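Local coordinates for protein prolyl oligopeptidase (Novosphingobium capsulatum, PDB 1YR2) that probably hydrolyses oligopeptides as a serine protease, cutting the peptide bond after proline and less readily after alanine, at residues F332-G335 and K341-V344; A378-D383 and Q387-D392; P404-A409 and F459-V464; V434-P439 and K443-E448. All coordinates share one frame; numbering follows the deposited sequence.

Interaction 1 of 4, residues F332-G335 and K341-V344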
# COMPACT_ATOMS: atom_id res chain seq x y z
N PHE A 332 -8.90 -11.70 -20.42
CA PHE A 332 -9.01 -11.89 -19.00
C PHE A 332 -7.63 -12.11 -18.37
O PHE A 332 -6.72 -12.67 -18.99
CB PHE A 332 -9.87 -13.17 -18.66
CG PHE A 332 -11.31 -13.06 -19.06
CD1 PHE A 332 -11.67 -13.37 -20.36
CD2 PHE A 332 -12.30 -12.67 -18.15
CE1 PHE A 332 -12.98 -13.29 -20.76
CE2 PHE A 332 -13.64 -12.60 -18.56
CZ PHE A 332 -13.97 -12.90 -19.87
N VAL A 333 -7.47 -11.71 -17.13
CA VAL A 333 -6.32 -12.14 -16.33
C VAL A 333 -6.80 -13.39 -15.62
O VAL A 333 -7.73 -13.32 -14.82
CB VAL A 333 -5.91 -11.09 -15.27
CG1 VAL A 333 -4.76 -11.59 -14.42
CG2 VAL A 333 -5.57 -9.76 -15.97
N SER A 334 -6.14 -14.52 -15.88
CA SER A 334 -6.55 -15.80 -15.35
C SER A 334 -5.54 -16.38 -14.39
O SER A 334 -4.34 -16.37 -14.64
CB SER A 334 -6.84 -16.78 -16.49
OG SER A 334 -7.25 -18.03 -15.97
N GLY A 335 -6.08 -16.97 -13.31
CA GLY A 335 -5.34 -17.74 -12.32
C GLY A 335 -5.42 -19.26 -12.54
O GLY A 335 -4.86 -20.05 -11.74
N LYS A 341 -0.53 -15.89 -12.40
CA LYS A 341 -1.54 -15.41 -13.37
C LYS A 341 -0.98 -15.35 -14.79
O LYS A 341 0.22 -15.38 -14.98
CB LYS A 341 -2.20 -14.08 -13.01
CG LYS A 341 -2.65 -13.81 -11.55
CD LYS A 341 -3.61 -14.80 -10.93
CE LYS A 341 -3.52 -14.73 -9.36
NZ LYS A 341 -3.77 -13.37 -8.76
N LYS A 342 -1.90 -15.32 -15.74
CA LYS A 342 -1.64 -15.33 -17.17
C LYS A 342 -2.75 -14.54 -17.89
O LYS A 342 -3.76 -14.19 -17.31
CB LYS A 342 -1.55 -16.78 -17.68
CG LYS A 342 -2.82 -17.55 -17.60
CD LYS A 342 -2.64 -19.05 -17.86
CE LYS A 342 -3.99 -19.77 -17.88
NZ LYS A 342 -3.85 -21.22 -17.99
N ILE A 343 -2.53 -14.21 -19.14
CA ILE A 343 -3.53 -13.53 -19.94
C ILE A 343 -4.13 -14.47 -20.97
O ILE A 343 -3.42 -15.02 -21.80
CB ILE A 343 -2.89 -12.33 -20.63
CG1 ILE A 343 -2.31 -11.38 -19.56
CG2 ILE A 343 -3.97 -11.56 -21.42
CD1 ILE A 343 -1.58 -10.23 -20.12
N VAL A 344 -5.44 -14.61 -20.91
CA VAL A 344 -6.22 -15.47 -21.79
C VAL A 344 -7.15 -14.64 -22.68
O VAL A 344 -7.91 -13.77 -22.21
CB VAL A 344 -7.03 -16.51 -21.00
CG1 VAL A 344 -7.86 -17.37 -21.92
CG2 VAL A 344 -6.12 -17.41 -20.21
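Phe332 and Ser334 face Val344 and Lys342 as antiparallel hydrogen-bonded pairs, with Val333 and Ile343 as the non-hydrogen-bonded pair between them, on short strand segments whose directions differ by 136°. They form a β hairpin from strands 329-334 and 342-347, the two inner strands of a four-stranded blade in the β-propeller domain. Four backbone bonds hold it: Phe332 N donates to Val344 O at 2.9 Å and Ser334 N to Lys342 O at 2.8 Å, and each is returned by the reciprocal bond.

Val333 and Ile343 project to one face, where both pack on Leu366 and Val369 of strand 365-372. Branched aliphatic residues suit this place, since they favour extended backbone and fill the seam to the next blade. Val333 CG1 also meets Lys341 CB at 3.8 Å, the two side chains crossing obliquely.

The other face carries Phe332, Ser334, Lys342 and Val344. The Phe332 ring leads away from strand 342-347 and rests on Trp320. Ser334 is small enough to let Val344 CG2 come within 3.8 Å of its CB, and its OG bonds Asp336 N in the turn. Lys342 has its CG wedged between backbone N and carbonyl carbon (chi1 66°), which brings CG to 3.5 Å from Ser334 O; the extended remainder runs past Ser334 and delivers NZ to Asp336 O. Lys341 instead bends at its second torsion, so that CD comes against Gly335, which has no side chain to crowd it: Lys341 CD lies 3.7 Å from Gly335 CA, and its NZ bonds Gln319 OE1.

Interaction 2 of 4, residues A378-D383 and Q387-D392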
# COMPACT_ATOMS: atom_id res chain seq x y z
N ALA A 378 0.65 -4.94 -19.12
CA ALA A 378 0.62 -5.93 -18.03
C ALA A 378 1.57 -5.46 -16.94
O ALA A 378 2.75 -5.31 -17.20
CB ALA A 378 1.06 -7.28 -18.55
N SER A 379 1.02 -5.17 -15.75
CA SER A 379 1.80 -4.73 -14.62
C SER A 379 2.24 -5.90 -13.72
O SER A 379 1.42 -6.55 -13.06
CB SER A 379 1.00 -3.70 -13.80
OG SER A 379 0.82 -2.56 -14.60
N TYR A 380 3.54 -6.14 -13.72
CA TYR A 380 4.15 -7.21 -13.01
C TYR A 380 4.90 -6.69 -11.81
O TYR A 380 5.37 -5.51 -11.78
CB TYR A 380 5.15 -7.96 -13.91
CG TYR A 380 4.54 -8.82 -14.97
CD1 TYR A 380 4.11 -10.11 -14.70
CD2 TYR A 380 4.41 -8.34 -16.27
CE1 TYR A 380 3.57 -10.91 -15.71
CE2 TYR A 380 3.86 -9.07 -17.23
CZ TYR A 380 3.47 -10.38 -16.99
OH TYR A 380 2.93 -11.11 -18.06
N ILE A 381 5.12 -7.58 -10.84
CA ILE A 381 6.07 -7.32 -9.77
C ILE A 381 7.35 -8.08 -10.16
O ILE A 381 7.39 -9.33 -10.09
CB ILE A 381 5.57 -7.75 -8.40
CG1 ILE A 381 4.25 -7.05 -8.02
CG2 ILE A 381 6.63 -7.40 -7.34
CD1 ILE A 381 4.29 -5.58 -8.10
N HIS A 382 8.34 -7.30 -10.55
CA HIS A 382 9.65 -7.74 -10.99
C HIS A 382 10.74 -7.26 -10.01
O HIS A 382 11.05 -6.09 -9.93
CB HIS A 382 9.90 -7.13 -12.37
CG HIS A 382 11.15 -7.64 -13.04
ND1 HIS A 382 11.24 -8.92 -13.53
CD2 HIS A 382 12.34 -7.04 -13.31
CE1 HIS A 382 12.44 -9.10 -14.07
NE2 HIS A 382 13.13 -7.98 -13.93
N ASP A 383 11.32 -8.20 -9.27
CA ASP A 383 12.27 -7.89 -8.19
C ASP A 383 11.79 -6.73 -7.29
O ASP A 383 12.48 -5.73 -7.09
CB ASP A 383 13.66 -7.62 -8.74
CG ASP A 383 14.28 -8.85 -9.42
OD1 ASP A 383 14.35 -9.95 -8.83
OD2 ASP A 383 14.77 -8.77 -10.55
N GLN A 387 7.26 -3.65 -13.19
CA GLN A 387 7.65 -3.65 -14.58
C GLN A 387 6.35 -3.77 -15.38
O GLN A 387 5.60 -4.74 -15.19
CB GLN A 387 8.53 -4.85 -14.90
CG GLN A 387 8.95 -4.87 -16.35
CD GLN A 387 9.95 -5.91 -16.61
OE1 GLN A 387 9.64 -7.10 -16.53
NE2 GLN A 387 11.17 -5.49 -16.97
N VAL A 388 6.09 -2.82 -16.28
CA VAL A 388 4.89 -2.83 -17.10
C VAL A 388 5.29 -3.25 -18.50
O VAL A 388 6.04 -2.54 -19.17
CB VAL A 388 4.18 -1.47 -17.12
CG1 VAL A 388 2.87 -1.56 -17.96
CG2 VAL A 388 3.84 -0.98 -15.69
N LEU A 389 4.86 -4.44 -18.92
CA LEU A 389 5.17 -4.96 -20.23
C LEU A 389 4.03 -4.74 -21.21
O LEU A 389 2.85 -4.87 -20.87
CB LEU A 389 5.56 -6.45 -20.14
CG LEU A 389 6.77 -6.80 -19.28
CD1 LEU A 389 7.03 -8.34 -19.18
CD2 LEU A 389 7.97 -6.11 -19.83
N ALA A 390 4.40 -4.45 -22.46
CA ALA A 390 3.44 -4.24 -23.54
C ALA A 390 3.40 -5.43 -24.44
O ALA A 390 4.43 -6.09 -24.71
CB ALA A 390 3.81 -3.00 -24.36
N PHE A 391 2.21 -5.74 -24.93
CA PHE A 391 2.03 -6.86 -25.89
C PHE A 391 0.99 -6.45 -26.92
O PHE A 391 0.07 -5.69 -26.61
CB PHE A 391 1.50 -8.11 -25.20
CG PHE A 391 2.37 -8.62 -24.10
CD1 PHE A 391 2.21 -8.13 -22.80
CD2 PHE A 391 3.38 -9.56 -24.35
CE1 PHE A 391 2.98 -8.57 -21.77
CE2 PHE A 391 4.19 -10.00 -23.27
CZ PHE A 391 3.95 -9.47 -21.96
N ASP A 392 1.12 -6.93 -28.16
CA ASP A 392 -0.01 -6.93 -29.09
C ASP A 392 -1.15 -7.75 -28.49
O ASP A 392 -0.94 -8.59 -27.65
CB ASP A 392 0.39 -7.55 -30.47
CG ASP A 392 1.45 -6.73 -31.20
OD1 ASP A 392 1.60 -5.50 -30.96
OD2 ASP A 392 2.20 -7.23 -32.04
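Ala378, Ser379 and Tyr380 pair with Leu389, Val388 and Gln387 in an antiparallel β-hairpin contact, mostly buried, between the two middle strands of a propeller blade, 375-382 and 385-392. Ala378 N donates to Leu389 O at 2.8 Å and Tyr380 N to Gln387 O at 2.9 Å. Both bonds are reciprocated, and the Ser379-Val388 pair between them has none.

Ala378, Tyr380, Leu389 and Phe391 share a face. The Tyr380 and Leu389 side chains cross at about a right angle, Leu389 CD1 resting 3.8 Å from Tyr380 CE2, while Gln387 O sits in the plane of the tyrosine ring at its edge. Phe391 turns its ring edge to the methyl of Ala378, CE1 to CB 4.0 Å; a residue as small as alanine leaves space for the aromatic. On the reverse face Ser379 OG lies 3.6 Å from Val388 CG2.

Near the turn, His382 and Gln387 run side by side in the same direction, both with CG anti to the backbone N (chi1 -172° and 180°). Amide and imidazole planes are 19° apart, so the two flat groups are layered: Gln387 OE1 lies over one face, 3.8 Å from His382 CG, and Asp383 OD2 above the opposite face, both toward the rim. With Asp364 OD2 also bonded to ND1, a positive imidazole would probably be favoured. Asp383 OD1 is hydrogen-bonded to Tyr531 OH, tying the hairpin end to the catalytic domain. Such central hairpins, with turns facing the partner domain, belong to the seven-bladed propeller of prolyl oligopeptidases.

Interaction 3 of 4, residues P404-A409 and F459-V464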
# COMPACT_ATOMS: atom_id res chain seq x y z
N PRO A 404 9.51 6.76 -15.16
CA PRO A 404 10.44 7.83 -14.74
C PRO A 404 11.61 7.32 -13.89
O PRO A 404 12.67 7.93 -13.91
CB PRO A 404 9.56 8.78 -13.89
CG PRO A 404 8.23 8.44 -14.11
CD PRO A 404 8.17 7.03 -14.64
N GLY A 405 11.43 6.20 -13.21
CA GLY A 405 12.46 5.59 -12.40
C GLY A 405 11.87 4.34 -11.73
O GLY A 405 10.77 3.87 -12.11
N ILE A 406 12.58 3.79 -10.76
CA ILE A 406 12.07 2.64 -9.97
C ILE A 406 10.84 3.06 -9.19
O ILE A 406 10.85 4.07 -8.53
CB ILE A 406 13.18 2.10 -9.04
CG1 ILE A 406 14.23 1.35 -9.88
CG2 ILE A 406 12.63 1.16 -7.98
CD1 ILE A 406 15.54 1.07 -9.09
N GLY A 407 9.78 2.27 -9.25
CA GLY A 407 8.57 2.58 -8.52
C GLY A 407 7.47 1.56 -8.67
O GLY A 407 7.70 0.40 -8.97
N SER A 408 6.25 1.97 -8.33
CA SER A 408 5.10 1.10 -8.38
C SER A 408 4.05 1.68 -9.36
O SER A 408 3.71 2.87 -9.30
CB SER A 408 4.50 0.95 -7.02
OG SER A 408 5.38 0.19 -6.18
N ALA A 409 3.54 0.83 -10.23
CA ALA A 409 2.49 1.27 -11.15
C ALA A 409 1.14 0.75 -10.62
O ALA A 409 1.00 -0.41 -10.26
CB ALA A 409 2.72 0.76 -12.54
N PHE A 459 16.00 13.57 -6.83
CA PHE A 459 16.27 12.42 -5.97
C PHE A 459 16.41 11.20 -6.87
O PHE A 459 15.87 11.18 -7.99
CB PHE A 459 15.11 12.18 -5.00
CG PHE A 459 14.80 13.35 -4.17
CD1 PHE A 459 14.01 14.37 -4.67
CD2 PHE A 459 15.32 13.46 -2.89
CE1 PHE A 459 13.81 15.51 -3.90
CE2 PHE A 459 15.06 14.58 -2.13
CZ PHE A 459 14.31 15.59 -2.66
N ARG A 460 17.07 10.17 -6.35
CA ARG A 460 17.27 8.93 -7.07
C ARG A 460 16.90 7.74 -6.21
O ARG A 460 17.37 7.65 -5.07
CB ARG A 460 18.76 8.84 -7.40
CG ARG A 460 19.09 7.94 -8.55
CD ARG A 460 20.59 8.03 -8.97
NE ARG A 460 20.89 9.25 -9.72
CZ ARG A 460 21.74 10.21 -9.35
NH1 ARG A 460 22.42 10.15 -8.20
NH2 ARG A 460 21.91 11.27 -10.13
N VAL A 461 16.06 6.83 -6.74
CA VAL A 461 15.81 5.53 -6.09
C VAL A 461 16.71 4.53 -6.80
O VAL A 461 16.62 4.40 -8.02
CB VAL A 461 14.34 5.09 -6.27
CG1 VAL A 461 14.09 3.70 -5.72
CG2 VAL A 461 13.40 6.09 -5.62
N GLU A 462 17.54 3.82 -6.06
CA GLU A 462 18.40 2.79 -6.64
C GLU A 462 18.01 1.45 -6.03
O GLU A 462 17.38 1.43 -5.01
CB GLU A 462 19.86 3.09 -6.27
CG GLU A 462 20.41 4.28 -7.03
CD GLU A 462 21.87 4.57 -6.71
OE1 GLU A 462 22.77 3.86 -7.20
OE2 GLU A 462 22.12 5.52 -5.95
N GLN A 463 18.32 0.33 -6.70
CA GLN A 463 18.09 -0.98 -6.12
C GLN A 463 19.35 -1.81 -6.26
O GLN A 463 20.03 -1.72 -7.26
CB GLN A 463 16.90 -1.70 -6.79
CG GLN A 463 16.60 -3.13 -6.24
CD GLN A 463 15.39 -3.77 -6.90
OE1 GLN A 463 15.31 -3.82 -8.15
NE2 GLN A 463 14.43 -4.22 -6.08
N VAL A 464 19.70 -2.53 -5.19
CA VAL A 464 20.83 -3.42 -5.19
C VAL A 464 20.35 -4.78 -4.73
O VAL A 464 19.25 -4.93 -4.21
CB VAL A 464 21.99 -2.91 -4.29
CG1 VAL A 464 22.46 -1.54 -4.82
CG2 VAL A 464 21.59 -2.82 -2.82
O HOH W 1 15.12 4.97 -10.24
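Ile406 and Val461 meet at the interface between the two domains, where the loop leading into the last propeller blade touches the edge strand of the α/β-hydrolase sheet. The contact is small and almost entirely the work of one side chain. Ile406 CG2 lies 3.7 Å from Val461 CG1, the two branched groups crossing at a slant. The other branch of Ile406, with CG1 anti to the carbonyl carbon (chi1 -73°), stretches along the strand backbone: its CD1 comes to 3.7 Å from Gln463 N and 3.8 Å from Gln463 CB. Isoleucine suits the place because its two arms reach Val461 and Gln463, the alternate residues that point toward it.

A water replaces a direct polar link. It accepts from Ile406 N at 2.8 Å and donates to Val461 O at 2.7 Å, satisfying both backbone groups across the gap. Gly405 and Gly407 flank Ile406 with fully extended backbones of a kind glycine adopts easily.

Around this contact, Phe477 of strand 473-481 packs on Ile406 and Gln463, and Lys385 of strand 385-392 touches Ile406. The Gln463 amide turns to the propeller, binding Asp383 O and Lys385 NZ, while Glu462 pairs with Arg480 on the neighbouring strand.

Interaction 4 of 4, residues V434-P439 and K443-E448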
# COMPACT_ATOMS: atom_id res chain seq x y z
N VAL A 434 -0.40 10.80 -12.12
CA VAL A 434 -0.80 10.31 -13.43
C VAL A 434 0.23 10.68 -14.50
O VAL A 434 0.56 11.86 -14.67
CB VAL A 434 -2.20 10.89 -13.79
CG1 VAL A 434 -2.58 10.49 -15.23
CG2 VAL A 434 -3.27 10.43 -12.76
N LEU A 435 0.77 9.68 -15.18
CA LEU A 435 1.60 9.86 -16.37
C LEU A 435 0.80 9.64 -17.64
O LEU A 435 -0.08 8.77 -17.68
CB LEU A 435 2.73 8.82 -16.39
CG LEU A 435 3.64 8.82 -15.15
CD1 LEU A 435 4.62 7.62 -15.32
CD2 LEU A 435 4.36 10.14 -14.97
N ALA A 436 1.16 10.35 -18.71
CA ALA A 436 0.54 10.10 -20.01
C ALA A 436 1.35 8.95 -20.61
O ALA A 436 2.58 8.91 -20.47
CB ALA A 436 0.59 11.34 -20.91
N LEU A 437 0.64 7.99 -21.20
CA LEU A 437 1.24 6.84 -21.85
C LEU A 437 0.85 6.86 -23.31
O LEU A 437 -0.31 6.95 -23.62
CB LEU A 437 0.73 5.55 -21.18
CG LEU A 437 1.01 4.24 -21.88
CD1 LEU A 437 2.48 3.94 -21.86
CD2 LEU A 437 0.16 3.14 -21.20
N ASP A 438 1.83 6.80 -24.20
CA ASP A 438 1.56 6.63 -25.63
C ASP A 438 1.64 5.14 -25.88
O ASP A 438 2.70 4.54 -25.84
CB ASP A 438 2.61 7.36 -26.45
CG ASP A 438 2.37 7.22 -27.96
OD1 ASP A 438 1.54 6.40 -28.37
OD2 ASP A 438 3.00 7.89 -28.78
N PRO A 439 0.52 4.50 -26.11
CA PRO A 439 0.52 3.04 -26.19
C PRO A 439 1.25 2.53 -27.41
O PRO A 439 1.80 1.45 -27.30
CB PRO A 439 -0.98 2.68 -26.11
CG PRO A 439 -1.65 3.80 -26.61
CD PRO A 439 -0.83 5.06 -26.29
N LYS A 443 5.77 4.64 -24.13
CA LYS A 443 6.52 5.67 -23.42
C LYS A 443 5.61 6.55 -22.57
O LYS A 443 4.53 6.98 -23.00
CB LYS A 443 7.25 6.55 -24.41
CG LYS A 443 8.43 5.90 -25.17
CD LYS A 443 9.07 6.94 -26.11
CE LYS A 443 10.53 6.60 -26.51
NZ LYS A 443 10.65 5.16 -26.93
N THR A 444 6.05 6.82 -21.36
CA THR A 444 5.36 7.72 -20.47
C THR A 444 6.01 9.08 -20.53
O THR A 444 7.20 9.21 -20.76
CB THR A 444 5.32 7.20 -19.05
OG1 THR A 444 6.65 6.97 -18.54
CG2 THR A 444 4.59 5.85 -19.00
N THR A 445 5.18 10.08 -20.29
CA THR A 445 5.56 11.47 -20.20
C THR A 445 4.68 12.09 -19.14
O THR A 445 3.64 11.54 -18.76
CB THR A 445 5.32 12.24 -21.54
OG1 THR A 445 4.01 11.97 -22.02
CG2 THR A 445 6.17 11.78 -22.62
N PRO A 446 5.05 13.26 -18.67
CA PRO A 446 4.17 13.97 -17.71
C PRO A 446 2.81 14.35 -18.26
O PRO A 446 2.68 14.69 -19.42
CB PRO A 446 5.01 15.22 -17.35
CG PRO A 446 6.40 14.81 -17.67
CD PRO A 446 6.33 13.95 -18.90
N TRP A 447 1.79 14.29 -17.41
CA TRP A 447 0.47 14.78 -17.74
C TRP A 447 0.26 16.09 -16.97
O TRP A 447 1.05 17.03 -17.12
CB TRP A 447 -0.58 13.69 -17.44
CG TRP A 447 -1.94 14.03 -17.94
CD1 TRP A 447 -2.28 14.39 -19.24
CD2 TRP A 447 -3.17 14.11 -17.18
NE1 TRP A 447 -3.61 14.69 -19.31
CE2 TRP A 447 -4.18 14.54 -18.07
CE3 TRP A 447 -3.51 13.85 -15.85
CZ2 TRP A 447 -5.52 14.70 -17.66
CZ3 TRP A 447 -4.82 14.02 -15.42
CH2 TRP A 447 -5.82 14.46 -16.35
N GLU A 448 -0.78 16.21 -16.18
CA GLU A 448 -0.99 17.42 -15.43
C GLU A 448 0.14 17.72 -14.49
O GLU A 448 0.55 16.85 -13.70
CB GLU A 448 -2.28 17.37 -14.61
CG GLU A 448 -3.52 17.44 -15.49
CD GLU A 448 -3.80 18.82 -15.99
OE1 GLU A 448 -3.51 19.81 -15.28
OE2 GLU A 448 -4.32 18.90 -17.11
O HOH W 2 -0.78 14.33 -13.66
O HOH W 3 2.72 13.55 -14.68
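Val434 and Trp447 lie side by side and point the same way, the valine meeting the indole obliquely with CG1 3.5 Å from Trp447 CE3. Trp447 CG stands anti to its own N (chi1 -172°), which sends the indole out alongside the Val434 side chain. Glu448 CG lies above one indole face, toward its rim, and Tyr422 meets the ring edge-to-face.

Farther along the hairpin of strands 433-438 and 443-446, Leu435 and Leu437 slant across Thr444 from two directions: Leu435 CD1 lies 3.8 Å from Thr444 CB, and Leu437 CD1 4.0 Å from Thr444 CG2. Threonine serves both needs here, its methyl joining the leucines while OG1 bonds Ser402 O. On the other face Ala436 CB sits beside Thr445 OG1, 3.7 Å away.

Between Ala436 and Thr445 the backbone bonds are mutual, Ala436 N to Thr445 O being 2.8 Å; Asp438 N reaches Lys443 O at 3.0 Å. Beyond that pair the strands part: two waters donate to Val434 O, one also accepting from Trp447 N at 3.0 Å, in place of direct bonds, and packing of Val434 and Trp447 on Pro114 joins the last blade to the first.

Overall arrangement
Interactions 1, 2 and 4 are hairpins within three successive propeller blades, each pairing adjacent strands, whereas interaction 3 crosses between the propeller and the catalytic domain. Interactions 1 and 2 are largely buried and touch through Ile343 CD1 and Ala378 CB, 4.3 Å apart, at the packing between blades. Interaction 4, which pairs the outermost strand of the last blade with its inner neighbour, is partly exposed and adds water to its backbone bonding. Interaction 3 lies at the surface and relies on one isoleucine and one water; its loop encloses interaction 4 in sequence, and Pro404 packs on Leu435. Val388 and Ala409 likewise join interactions 2 and 3, linking neighbouring blades beside the domain boundary.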